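Local coordinates for protein glutathione S-transferase (PDB 5ZFG) that metabolises the insecticide diazinon in the silkworm, probably through the glutathione transferase activity assigned to its family, at residues M1-Y6 against L57-F62; P12-V17 against K52-L57; V138-L143 against S178-I183; A108-Y113 against K130-S135. All coordinates share one frame; numbering follows the deposited sequence.

From the N terminus, contact 1 pairs strand 3-7 with strand 56-59 and so closes a loop of 50 residues. Within that loop lies contact 2, where the start of helix 12-23 meets the turn leading into strand 56-59; the two share Leu57, and their centres are 13 Å apart. Both belong to the thioredoxin-like N-terminal domain. The chain then enters the helical C-terminal domain, where contact 4 closes a short loop between helices 89-114 and 126-146. Contact 3 opens only after that, further along helix 126-146, and binds it to the start of helix 181-193. The two follow in series without crossing, yet touch through Tyr180 and His133.

Contact 1: M1-Y6 against L57-F62; sequences MVLKLY and LDDEGF
Lys4 O receives two donors from the facing strand: the backbone N of Asp58, 2.7 Å away in a nearly straight bond (178° at the hydrogen) lying in the carbonyl plane, and the CA-H of Leu57, a weaker contact with its CA at 3.4 Å. The return bond from Lys4 N to Asp58 O, 2.9 Å, completes an antiparallel hydrogen-bonded pair, and the axes of segments 3-6 and 57-59 run at 169°. On one face of the sheet the leucines meet. Leu3 has CG anti to its backbone N (chi1 -177°), and its CD1 touches Leu57 CD1 at 3.6 Å and Asp59 CB at 3.5 Å. Leu5 comes to the same Leu57 methyl, the two side chains crossing at about a right angle.

On the other face Asp58 divides its carboxylate between two tasks. Asp58 OD1 accepts from Gly61 N at 2.8 Å, an Asx motif that braces the type I' turn Asp59-Phe62. Asp58 OD2 accepts a hydrogen bond from a water at 2.6 Å, and that water is also 2.7 Å from Tyr6 OH, bridging the strands; Asp58 CB lies at the edge of the Tyr6 ring.

Strand 3-7 is flanked on its second side by parallel strand 29-32. Helices 12-23 and 67-78 cover the leucine face, where Asp59 OD2 is bonded by Tyr73 and Tyr78, while helix 43-48 packs against Tyr6.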
loop_
_atom_site.group_PDB
_atom_site.type_symbol
_atom_site.label_atom_id
_atom_site.label_comp_id
_atom_site.label_asym_id
_atom_site.label_seq_id
_atom_site.Cartn_x
_atom_site.Cartn_y
_atom_site.Cartn_z
ATOM N N MET B 1 -1.780 27.168 -9.973
ATOM C CA MET B 1 -1.574 25.959 -9.183
ATOM C C MET B 1 -2.648 25.817 -8.114
ATOM O O MET B 1 -2.357 25.916 -6.923
ATOM C CB MET B 1 -0.195 25.975 -8.537
ATOM N N VAL B 2 -3.898 25.602 -8.550
ATOM C CA VAL B 2 -5.005 25.382 -7.615
ATOM C C VAL B 2 -4.897 24.033 -6.919
ATOM O O VAL B 2 -5.688 23.742 -6.010
ATOM C CB VAL B 2 -6.361 25.543 -8.345
ATOM C CG1 VAL B 2 -6.717 24.291 -9.128
ATOM C CG2 VAL B 2 -7.492 25.931 -7.368
ATOM N N LEU B 3 -3.937 23.203 -7.315
ATOM C CA LEU B 3 -3.678 21.939 -6.635
ATOM C C LEU B 3 -2.896 22.196 -5.350
ATOM O O LEU B 3 -1.863 22.868 -5.370
ATOM C CB LEU B 3 -2.892 21.024 -7.564
ATOM C CG LEU B 3 -2.516 19.595 -7.179
ATOM C CD1 LEU B 3 -3.771 18.814 -6.876
ATOM C CD2 LEU B 3 -1.785 18.945 -8.316
ATOM N N LYS B 4 -3.375 21.653 -4.232
ATOM C CA LYS B 4 -2.830 21.976 -2.919
ATOM C C LYS B 4 -2.332 20.710 -2.235
ATOM O O LYS B 4 -3.063 19.716 -2.166
ATOM C CB LYS B 4 -3.887 22.653 -2.053
ATOM C CG LYS B 4 -4.378 24.007 -2.619
ATOM C CD LYS B 4 -5.321 24.691 -1.644
ATOM C CE LYS B 4 -6.111 25.799 -2.319
ATOM N NZ LYS B 4 -6.827 26.610 -1.295
ATOM N N LEU B 5 -1.105 20.757 -1.722
ATOM C CA LEU B 5 -0.527 19.636 -0.976
ATOM C C LEU B 5 -0.254 20.049 0.462
ATOM O O LEU B 5 0.556 20.950 0.712
ATOM C CB LEU B 5 0.767 19.147 -1.620
ATOM C CG LEU B 5 1.413 17.966 -0.906
ATOM C CD1 LEU B 5 0.580 16.701 -1.130
ATOM C CD2 LEU B 5 2.845 17.759 -1.401
ATOM N N TYR B 6 -0.888 19.353 1.398
ATOM C CA TYR B 6 -0.613 19.511 2.822
ATOM C C TYR B 6 0.463 18.510 3.224
ATOM O O TYR B 6 0.251 17.298 3.132
ATOM C CB TYR B 6 -1.896 19.319 3.630
ATOM C CG TYR B 6 -2.923 20.388 3.308
ATOM C CD1 TYR B 6 -3.067 21.501 4.124
ATOM C CD2 TYR B 6 -3.713 20.309 2.161
ATOM C CE1 TYR B 6 -3.987 22.491 3.828
ATOM C CE2 TYR B 6 -4.644 21.302 1.851
ATOM C CZ TYR B 6 -4.775 22.389 2.695
ATOM O OH TYR B 6 -5.687 23.393 2.400
ATOM N N LEU B 57 -3.715 15.589 -0.381
ATOM C CA LEU B 57 -3.837 16.413 -1.582
ATOM C C LEU B 57 -5.250 16.954 -1.700
ATOM O O LEU B 57 -6.222 16.236 -1.457
ATOM C CB LEU B 57 -3.495 15.583 -2.824
ATOM C CG LEU B 57 -3.379 16.294 -4.171
ATOM C CD1 LEU B 57 -2.044 17.015 -4.296
ATOM C CD2 LEU B 57 -3.562 15.282 -5.310
ATOM N N ASP B 58 -5.363 18.227 -2.078
ATOM C CA ASP B 58 -6.643 18.835 -2.428
ATOM C C ASP B 58 -6.569 19.253 -3.894
ATOM O O ASP B 58 -5.882 20.224 -4.236
ATOM C CB ASP B 58 -6.951 20.020 -1.515
ATOM C CG ASP B 58 -8.194 20.802 -1.954
ATOM O OD1 ASP B 58 -8.882 20.391 -2.916
ATOM O OD2 ASP B 58 -8.477 21.840 -1.321
ATOM N N ASP B 59 -7.265 18.514 -4.754
ATOM C CA ASP B 59 -7.314 18.793 -6.193
ATOM C C ASP B 59 -8.713 19.319 -6.487
ATOM O O ASP B 59 -9.647 18.550 -6.726
ATOM C CB ASP B 59 -6.990 17.554 -7.039
ATOM C CG ASP B 59 -6.715 17.905 -8.500
ATOM O OD1 ASP B 59 -6.785 19.114 -8.847
ATOM O OD2 ASP B 59 -6.425 16.993 -9.306
ATOM N N GLU B 60 -8.861 20.644 -6.435
ATOM C CA GLU B 60 -10.132 21.289 -6.766
ATOM C C GLU B 60 -11.278 20.700 -5.944
ATOM O O GLU B 60 -12.393 20.522 -6.429
ATOM C CB GLU B 60 -10.405 21.176 -8.271
ATOM C CG GLU B 60 -11.479 22.094 -8.824
ATOM C CD GLU B 60 -11.528 22.087 -10.344
ATOM O OE1 GLU B 60 -12.169 22.991 -10.922
ATOM O OE2 GLU B 60 -10.931 21.177 -10.960
ATOM N N GLY B 61 -10.998 20.372 -4.679
ATOM C CA GLY B 61 -12.001 19.817 -3.793
ATOM C C GLY B 61 -12.025 18.302 -3.723
ATOM O O GLY B 61 -12.775 17.742 -2.914
ATOM N N PHE B 62 -11.238 17.625 -4.548
ATOM C CA PHE B 62 -11.022 16.189 -4.408
ATOM C C PHE B 62 -9.902 15.994 -3.394
ATOM O O PHE B 62 -8.751 16.343 -3.671
ATOM C CB PHE B 62 -10.659 15.572 -5.753
ATOM C CG PHE B 62 -10.317 14.107 -5.681
ATOM C CD1 PHE B 62 -11.168 13.216 -5.054
ATOM C CD2 PHE B 62 -9.158 13.621 -6.268
ATOM C CE1 PHE B 62 -10.858 11.863 -4.997
ATOM C CE2 PHE B 62 -8.851 12.269 -6.222
ATOM C CZ PHE B 62 -9.707 11.396 -5.592
HETATM O O HOH W 1 -7.864 23.073 0.896
#

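Contact 2: P12-V17 against K52-L57; sequences PPSLSV and KEIPVL
Pro55 lays its ring against the first turns of helix 12-23, touching Pro13, Ser14 and Val17. Pro55 CB lies 3.7 Å from Ser14 OG. Pro55 CG sits over the helix backbone, 4.1 Å from Ser14 CA, and reaches Val17 CG2 at 4.2 Å. Pro55 CD closes the ring beside Pro13 CB at 3.8 Å. The peptide bond before Pro55 is cis.

Ser14 supplies the polar side of the contact. With chi1 at -70°, Ser14 OG stands anti to the carbonyl carbon, 3.6 Å from Ile54 CG2. A water 2.8 Å from Ser14 OG donates to Ile54 O at 2.8 Å, tying helix to turn; the same OG is hydrogen-bonded to Val8 N. An alanine in place of Pro55 would keep CB but lose CG and CD, and would probably open a gap beside Pro13 and Val17 and give up the preference for the cis peptide.

A cis-proline just before an inner strand, packed on the first helix, is a hallmark of the thioredoxin-like domain of glutathione transferases. In relatives this turn borders the glutathione site; an acetate, probably from the crystallisation liquor, lies about 4 Å from the Pro55 side chain, consistent with a pocket.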
loop_
_atom_site.group_PDB
_atom_site.type_symbol
_atom_site.label_atom_id
_atom_site.label_comp_id
_atom_site.label_asym_id
_atom_site.label_seq_id
_atom_site.Cartn_x
_atom_site.Cartn_y
_atom_site.Cartn_z
ATOM N N PRO B 12 9.086 11.583 4.963
ATOM C CA PRO B 12 9.380 10.921 3.679
ATOM C C PRO B 12 8.168 10.790 2.763
ATOM O O PRO B 12 8.314 10.981 1.544
ATOM C CB PRO B 12 9.929 9.555 4.114
ATOM C CG PRO B 12 10.656 9.900 5.405
ATOM C CD PRO B 12 9.776 10.923 6.089
ATOM N N PRO B 13 6.956 10.490 3.271
ATOM C CA PRO B 13 5.809 10.404 2.341
ATOM C C PRO B 13 5.487 11.735 1.671
ATOM O O PRO B 13 5.136 11.778 0.476
ATOM C CB PRO B 13 4.659 9.923 3.243
ATOM C CG PRO B 13 5.323 9.255 4.385
ATOM C CD PRO B 13 6.545 10.107 4.641
ATOM N N SER B 14 5.614 12.824 2.428
ATOM C CA SER B 14 5.443 14.164 1.865
ATOM C C SER B 14 6.508 14.452 0.807
ATOM O O SER B 14 6.198 14.993 -0.267
ATOM C CB SER B 14 5.516 15.217 2.980
ATOM O OG SER B 14 4.392 15.218 3.860
ATOM N N LEU B 15 7.781 14.137 1.114
ATOM C CA LEU B 15 8.863 14.407 0.174
ATOM C C LEU B 15 8.639 13.675 -1.133
ATOM O O LEU B 15 8.886 14.223 -2.211
ATOM C CB LEU B 15 10.218 14.008 0.760
ATOM C CG LEU B 15 10.536 14.552 2.167
ATOM C CD1 LEU B 15 11.728 13.810 2.762
ATOM C CD2 LEU B 15 10.831 16.039 2.107
ATOM N N SER B 16 8.153 12.433 -1.054
ATOM C CA SER B 16 7.972 11.637 -2.265
ATOM C C SER B 16 6.933 12.268 -3.181
ATOM O O SER B 16 7.108 12.294 -4.407
ATOM C CB SER B 16 7.556 10.211 -1.894
ATOM O OG SER B 16 8.547 9.575 -1.121
ATOM N N VAL B 17 5.836 12.762 -2.606
ATOM C CA VAL B 17 4.803 13.386 -3.422
ATOM C C VAL B 17 5.341 14.673 -4.045
ATOM O O VAL B 17 5.102 14.953 -5.223
ATOM C CB VAL B 17 3.522 13.639 -2.609
ATOM C CG1 VAL B 17 2.506 14.448 -3.430
ATOM C CG2 VAL B 17 2.861 12.306 -2.163
ATOM N N LYS B 52 -6.102 11.620 9.663
ATOM C CA LYS B 52 -5.289 12.538 10.469
ATOM C C LYS B 52 -3.797 12.341 10.232
ATOM O O LYS B 52 -2.987 12.476 11.156
ATOM C CB LYS B 52 -5.582 12.390 11.964
ATOM C CG LYS B 52 -7.041 12.380 12.347
ATOM C CD LYS B 52 -7.149 12.494 13.882
ATOM C CE LYS B 52 -8.518 12.955 14.330
ATOM N NZ LYS B 52 -8.875 14.295 13.791
ATOM N N GLU B 53 -3.417 12.011 9.005
ATOM C CA GLU B 53 -2.021 11.804 8.687
ATOM C C GLU B 53 -1.627 12.754 7.567
ATOM O O GLU B 53 -2.474 13.308 6.868
ATOM C CB GLU B 53 -1.744 10.348 8.290
ATOM C CG GLU B 53 -2.062 9.360 9.421
ATOM C CD GLU B 53 -2.184 7.918 8.937
ATOM O OE1 GLU B 53 -2.337 7.691 7.711
ATOM O OE2 GLU B 53 -2.133 7.008 9.793
ATOM N N ILE B 54 -0.319 12.904 7.404
ATOM C CA ILE B 54 0.268 13.808 6.412
ATOM C C ILE B 54 1.053 12.950 5.423
ATOM O O ILE B 54 1.831 12.094 5.866
ATOM C CB ILE B 54 1.179 14.826 7.120
ATOM C CG1 ILE B 54 0.478 15.417 8.353
ATOM C CG2 ILE B 54 1.684 15.895 6.182
ATOM C CD1 ILE B 54 1.429 16.076 9.326
ATOM N N PRO B 55 0.974 13.182 4.095
ATOM C CA PRO B 55 0.290 14.287 3.419
ATOM C C PRO B 55 -1.172 14.051 3.030
ATOM O O PRO B 55 -1.684 12.928 3.101
ATOM C CB PRO B 55 1.141 14.471 2.160
ATOM C CG PRO B 55 1.528 13.069 1.797
ATOM C CD PRO B 55 1.815 12.416 3.146
ATOM N N VAL B 56 -1.830 15.118 2.569
ATOM C CA VAL B 56 -3.122 15.006 1.893
ATOM C C VAL B 56 -3.136 16.003 0.742
ATOM O O VAL B 56 -2.580 17.099 0.851
ATOM C CB VAL B 56 -4.312 15.210 2.866
ATOM C CG1 VAL B 56 -4.316 16.612 3.508
ATOM C CG2 VAL B 56 -5.645 14.911 2.177
ATOM N N LEU B 57 -3.715 15.589 -0.381
ATOM C CA LEU B 57 -3.837 16.413 -1.582
ATOM C C LEU B 57 -5.250 16.954 -1.700
ATOM O O LEU B 57 -6.222 16.236 -1.457
ATOM C CB LEU B 57 -3.495 15.583 -2.824
ATOM C CG LEU B 57 -3.379 16.294 -4.171
ATOM C CD1 LEU B 57 -2.044 17.015 -4.296
ATOM C CD2 LEU B 57 -3.562 15.282 -5.310
HETATM O O HOH W 2 4.473 13.047 5.592
#

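Contact 3: V138-L143 against S178-I183; sequences VLETYL and SKYTKI
Glu140 spreads its carboxylate over the N-terminal end of helix 181-193, and the polar part of the contact rests on it. Glu140 OE2 accepts from Lys182 N at 3.0 Å, through its syn lone pair and in a bond straight to 174°. Glu140 OE1 accepts from Ile183 N at 3.1 Å, also on the syn side but with the donor 23° out of the carboxylate plane. Lys182 N makes a weak second bond to OE1. The bend at chi2, 83°, folds CD out of an extended course. Amide hydrogens at a helix start, together with the helix dipole, would probably stabilise the negative charge. A water donating to Glu140 OE2 at 2.8 Å also reaches Lys179 O weakly. Lys182 CG, a methylene, rests against Glu140 OE2 at 3.4 Å.

The apolar contacts flank this grip. Ile183 CD1 lies 3.9 Å from Leu139 CB, the two side chains crossing obliquely, and Ile183 CG1 is 3.9 Å from Leu143 CD1. Leu143 CD1 also lies 4.0 Å from Lys182 CB. The only ring involved is that of Tyr180, which meets Glu140 CB with its edge, CD1 at 4.0 Å; its OH is hydrogen-bonded to His133 ND1, earlier in helix 126-146.

A carboxylate from one helix thus takes up backbone N-H groups in the first turn of another, with Tyr180 at the N-cap position, within the all-helical C-terminal domain. Besides helix 181-193, helix 126-146 meets helix 89-114, through Leu139 on Phe101 and Tyr106, and the second subunit, whose Gln51 OE1 is hydrogen-bonded to Tyr142 OH.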
loop_
_atom_site.group_PDB
_atom_site.type_symbol
_atom_site.label_atom_id
_atom_site.label_comp_id
_atom_site.label_asym_id
_atom_site.label_seq_id
_atom_site.Cartn_x
_atom_site.Cartn_y
_atom_site.Cartn_z
ATOM N N VAL B 138 16.403 -7.459 1.158
ATOM C CA VAL B 138 15.304 -7.727 0.234
ATOM C C VAL B 138 15.344 -6.756 -0.946
ATOM O O VAL B 138 15.211 -7.165 -2.105
ATOM C CB VAL B 138 13.949 -7.688 0.969
ATOM C CG1 VAL B 138 12.787 -7.704 -0.040
ATOM C CG2 VAL B 138 13.824 -8.849 1.951
ATOM N N LEU B 139 15.558 -5.460 -0.686
ATOM C CA LEU B 139 15.653 -4.518 -1.807
ATOM C C LEU B 139 16.872 -4.810 -2.673
ATOM O O LEU B 139 16.799 -4.744 -3.907
ATOM C CB LEU B 139 15.690 -3.069 -1.303
ATOM C CG LEU B 139 15.746 -2.000 -2.408
ATOM C CD1 LEU B 139 14.598 -2.128 -3.416
ATOM C CD2 LEU B 139 15.801 -0.572 -1.831
ATOM N N GLU B 140 18.005 -5.139 -2.042
ATOM C CA GLU B 140 19.180 -5.556 -2.798
ATOM C C GLU B 140 18.860 -6.771 -3.656
ATOM O O GLU B 140 19.276 -6.848 -4.821
ATOM C CB GLU B 140 20.337 -5.852 -1.837
ATOM C CG GLU B 140 21.649 -6.283 -2.519
ATOM C CD GLU B 140 22.473 -5.109 -3.013
ATOM O OE1 GLU B 140 22.119 -3.954 -2.695
ATOM O OE2 GLU B 140 23.482 -5.335 -3.717
ATOM N N THR B 141 18.100 -7.716 -3.102
ATOM C CA THR B 141 17.712 -8.894 -3.868
ATOM C C THR B 141 16.863 -8.503 -5.065
ATOM O O THR B 141 17.072 -9.006 -6.178
ATOM C CB THR B 141 16.966 -9.887 -2.973
ATOM O OG1 THR B 141 17.849 -10.388 -1.970
ATOM C CG2 THR B 141 16.439 -11.048 -3.788
ATOM N N TYR B 142 15.904 -7.591 -4.861
ATOM C CA TYR B 142 15.046 -7.172 -5.964
ATOM C C TYR B 142 15.862 -6.500 -7.066
ATOM O O TYR B 142 15.671 -6.791 -8.253
ATOM C CB TYR B 142 13.937 -6.246 -5.451
ATOM C CG TYR B 142 12.705 -6.973 -4.911
ATOM C CD1 TYR B 142 12.045 -7.945 -5.674
ATOM C CD2 TYR B 142 12.209 -6.693 -3.638
ATOM C CE1 TYR B 142 10.912 -8.615 -5.171
ATOM C CE2 TYR B 142 11.097 -7.363 -3.126
ATOM C CZ TYR B 142 10.440 -8.306 -3.905
ATOM O OH TYR B 142 9.327 -8.974 -3.404
ATOM N N LEU B 143 16.803 -5.622 -6.688
ATOM C CA LEU B 143 17.644 -4.961 -7.689
ATOM C C LEU B 143 18.523 -5.962 -8.429
ATOM O O LEU B 143 18.773 -5.809 -9.631
ATOM C CB LEU B 143 18.515 -3.885 -7.033
ATOM C CG LEU B 143 17.789 -2.644 -6.498
ATOM C CD1 LEU B 143 18.758 -1.813 -5.657
ATOM C CD2 LEU B 143 17.171 -1.825 -7.637
ATOM N N SER B 178 26.817 0.546 2.704
ATOM C CA SER B 178 27.598 0.402 1.476
ATOM C C SER B 178 27.804 -1.055 1.081
ATOM O O SER B 178 28.047 -1.336 -0.099
ATOM C CB SER B 178 28.959 1.100 1.618
ATOM O OG SER B 178 29.681 0.582 2.717
ATOM N N LYS B 179 27.704 -1.986 2.034
ATOM C CA LYS B 179 27.809 -3.395 1.685
ATOM C C LYS B 179 26.671 -3.845 0.776
ATOM O O LYS B 179 26.808 -4.868 0.093
ATOM C CB LYS B 179 27.858 -4.253 2.953
ATOM C CG LYS B 179 26.535 -4.424 3.685
ATOM C CD LYS B 179 26.528 -5.709 4.515
ATOM C CE LYS B 179 25.739 -5.553 5.810
ATOM N NZ LYS B 179 26.057 -6.633 6.801
ATOM N N TYR B 180 25.566 -3.094 0.731
ATOM C CA TYR B 180 24.473 -3.346 -0.209
ATOM C C TYR B 180 24.808 -2.629 -1.512
ATOM O O TYR B 180 24.360 -1.515 -1.776
ATOM C CB TYR B 180 23.142 -2.908 0.396
ATOM C CG TYR B 180 22.855 -3.686 1.651
ATOM C CD1 TYR B 180 22.309 -4.970 1.582
ATOM C CD2 TYR B 180 23.178 -3.173 2.903
ATOM C CE1 TYR B 180 22.067 -5.705 2.724
ATOM C CE2 TYR B 180 22.945 -3.908 4.060
ATOM C CZ TYR B 180 22.392 -5.177 3.957
ATOM O OH TYR B 180 22.137 -5.931 5.079
ATOM N N THR B 181 25.590 -3.319 -2.347
ATOM C CA THR B 181 26.262 -2.707 -3.491
ATOM C C THR B 181 25.287 -1.989 -4.414
ATOM O O THR B 181 25.504 -0.833 -4.797
ATOM C CB THR B 181 27.007 -3.794 -4.270
ATOM O OG1 THR B 181 27.972 -4.411 -3.414
ATOM C CG2 THR B 181 27.694 -3.201 -5.466
ATOM N N LYS B 182 24.217 -2.675 -4.806
ATOM C CA LYS B 182 23.306 -2.105 -5.787
ATOM C C LYS B 182 22.466 -0.986 -5.182
ATOM O O LYS B 182 22.214 0.025 -5.846
ATOM C CB LYS B 182 22.434 -3.211 -6.380
ATOM C CG LYS B 182 23.266 -4.355 -6.975
ATOM C CD LYS B 182 22.393 -5.407 -7.638
ATOM C CE LYS B 182 23.227 -6.382 -8.461
ATOM N NZ LYS B 182 24.017 -5.696 -9.527
ATOM N N ILE B 183 22.032 -1.134 -3.927
ATOM C CA ILE B 183 21.337 -0.030 -3.265
ATOM C C ILE B 183 22.232 1.203 -3.226
ATOM O O ILE B 183 21.831 2.298 -3.635
ATOM C CB ILE B 183 20.892 -0.425 -1.847
ATOM C CG1 ILE B 183 19.811 -1.511 -1.879
ATOM C CG2 ILE B 183 20.358 0.796 -1.110
ATOM C CD1 ILE B 183 19.374 -1.954 -0.479
HETATM O O HOH W 3 25.582 -6.827 -2.515
#

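Contact 4: A108-Y113 against K130-S135; sequences ANISAY and KKVHIS
Val132 CG2 presses against Tyr113, 3.4 Å from its CB and 3.7 Å from its CG, and marks the tight part of the contact. The two side chains cross at about a right angle; Tyr113 holds CG anti to its backbone N (chi1 -172°), which brings CG against the methyl. Next to it Ile110 CG1 and Val132 CG1 stand 4.3 Å apart, an easier fit. Here Ile110 CA and Val132 CA are separated by 5.2 Å.

Alongside this apolar patch runs a polar one. Asn109 ND2 donates to Ser135 OG at 3.0 Å (152° at the hydrogen), with OG close to the amide plane, and Asn109 CB lies 3.3 Å from the same oxygen. Beyond it the contact loosens: Lys131 CB only brushes Asn109 CG at 4.0 Å, and the rest of that lysine leads outward at the exposed surface. Lacking the amide that Lys131 CB rests against, an alanine at Asn109 would probably leave Ser135 OG without its donor.

The axes of segments 108-113 and 130-135 approach to 8.4 Å at 145°, a roughly antiparallel, inclined packing. With Leu170 of helix 160-172 and Phe175 closing on Val132, it belongs to the all-helical C-terminal domain characteristic of glutathione transferases.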
loop_
_atom_site.group_PDB
_atom_site.type_symbol
_atom_site.label_atom_id
_atom_site.label_comp_id
_atom_site.label_asym_id
_atom_site.label_seq_id
_atom_site.Cartn_x
_atom_site.Cartn_y
_atom_site.Cartn_z
ATOM N N ALA B 108 8.626 0.759 6.960
ATOM C CA ALA B 108 8.156 0.360 8.283
ATOM C C ALA B 108 9.316 -0.075 9.170
ATOM O O ALA B 108 9.419 0.356 10.324
ATOM C CB ALA B 108 7.132 -0.766 8.151
ATOM N N ASN B 109 10.211 -0.914 8.633
ATOM C CA ASN B 109 11.343 -1.427 9.406
ATOM C C ASN B 109 12.433 -0.377 9.564
ATOM O O ASN B 109 12.992 -0.220 10.653
ATOM C CB ASN B 109 11.942 -2.668 8.734
ATOM C CG ASN B 109 11.122 -3.909 8.949
ATOM O OD1 ASN B 109 10.224 -3.929 9.777
ATOM N ND2 ASN B 109 11.430 -4.959 8.193
ATOM N N ILE B 110 12.780 0.320 8.478
ATOM C CA ILE B 110 13.875 1.285 8.554
ATOM C C ILE B 110 13.512 2.417 9.510
ATOM O O ILE B 110 14.290 2.759 10.406
ATOM C CB ILE B 110 14.251 1.794 7.151
ATOM C CG1 ILE B 110 15.078 0.719 6.447
ATOM C CG2 ILE B 110 15.026 3.118 7.234
ATOM C CD1 ILE B 110 15.330 0.989 4.979
ATOM N N SER B 111 12.302 2.976 9.374
ATOM C CA SER B 111 11.934 4.131 10.180
ATOM C C SER B 111 11.771 3.766 11.646
ATOM O O SER B 111 12.043 4.600 12.510
ATOM C CB SER B 111 10.649 4.776 9.658
ATOM O OG SER B 111 9.538 3.944 9.933
ATOM N N ALA B 112 11.338 2.533 11.951
ATOM C CA ALA B 112 11.281 2.117 13.350
ATOM C C ALA B 112 12.652 2.224 13.997
ATOM O O ALA B 112 12.764 2.568 15.181
ATOM C CB ALA B 112 10.733 0.692 13.463
ATOM N N TYR B 113 13.706 1.979 13.230
ATOM C CA TYR B 113 15.044 2.059 13.780
ATOM C C TYR B 113 15.619 3.473 13.713
ATOM O O TYR B 113 16.156 3.976 14.709
ATOM C CB TYR B 113 15.947 1.092 13.030
ATOM C CG TYR B 113 17.308 0.940 13.637
ATOM C CD1 TYR B 113 17.522 0.031 14.669
ATOM C CD2 TYR B 113 18.385 1.689 13.176
ATOM C CE1 TYR B 113 18.778 -0.132 15.218
ATOM C CE2 TYR B 113 19.647 1.540 13.731
ATOM C CZ TYR B 113 19.832 0.623 14.750
ATOM O OH TYR B 113 21.076 0.454 15.318
ATOM N N LYS B 130 18.527 -5.792 13.086
ATOM C CA LYS B 130 18.441 -6.935 12.184
ATOM C C LYS B 130 17.378 -6.708 11.121
ATOM O O LYS B 130 17.574 -7.053 9.947
ATOM C CB LYS B 130 18.138 -8.208 12.976
ATOM C CG LYS B 130 18.084 -9.456 12.112
ATOM C CD LYS B 130 19.438 -9.746 11.490
ATOM C CE LYS B 130 19.968 -11.081 11.972
ATOM N NZ LYS B 130 21.169 -11.565 11.224
ATOM N N LYS B 131 16.255 -6.116 11.509
ATOM C CA LYS B 131 15.172 -5.916 10.561
ATOM C C LYS B 131 15.522 -4.851 9.528
ATOM O O LYS B 131 15.072 -4.940 8.381
ATOM C CB LYS B 131 13.885 -5.576 11.314
ATOM C CG LYS B 131 13.251 -6.811 12.010
ATOM C CD LYS B 131 12.040 -6.433 12.833
ATOM C CE LYS B 131 11.502 -7.618 13.638
ATOM N NZ LYS B 131 10.617 -8.511 12.849
ATOM N N VAL B 132 16.334 -3.854 9.900
ATOM C CA VAL B 132 16.865 -2.931 8.898
ATOM C C VAL B 132 17.669 -3.702 7.861
ATOM O O VAL B 132 17.499 -3.517 6.648
ATOM C CB VAL B 132 17.726 -1.835 9.554
ATOM C CG1 VAL B 132 18.449 -1.041 8.480
ATOM C CG2 VAL B 132 16.877 -0.928 10.431
ATOM N N HIS B 133 18.543 -4.599 8.322
ATOM C CA HIS B 133 19.374 -5.333 7.372
ATOM C C HIS B 133 18.545 -6.282 6.512
ATOM O O HIS B 133 18.873 -6.494 5.341
ATOM C CB HIS B 133 20.492 -6.076 8.120
ATOM C CG HIS B 133 21.638 -5.186 8.493
ATOM N ND1 HIS B 133 22.526 -4.693 7.562
ATOM C CD2 HIS B 133 22.010 -4.658 9.685
ATOM C CE1 HIS B 133 23.413 -3.921 8.166
ATOM N NE2 HIS B 133 23.123 -3.882 9.454
ATOM N N ILE B 134 17.467 -6.850 7.053
ATOM C CA ILE B 134 16.615 -7.709 6.234
ATOM C C ILE B 134 15.929 -6.902 5.130
ATOM O O ILE B 134 15.838 -7.355 3.978
ATOM C CB ILE B 134 15.605 -8.459 7.124
ATOM C CG1 ILE B 134 16.335 -9.535 7.936
ATOM C CG2 ILE B 134 14.522 -9.104 6.279
ATOM C CD1 ILE B 134 15.673 -9.880 9.242
ATOM N N SER B 135 15.479 -5.679 5.444
ATOM C CA SER B 135 14.835 -4.835 4.436
ATOM C C SER B 135 15.814 -4.442 3.341
ATOM O O SER B 135 15.477 -4.474 2.150
ATOM C CB SER B 135 14.251 -3.582 5.083
ATOM O OG SER B 135 13.230 -3.909 6.001
#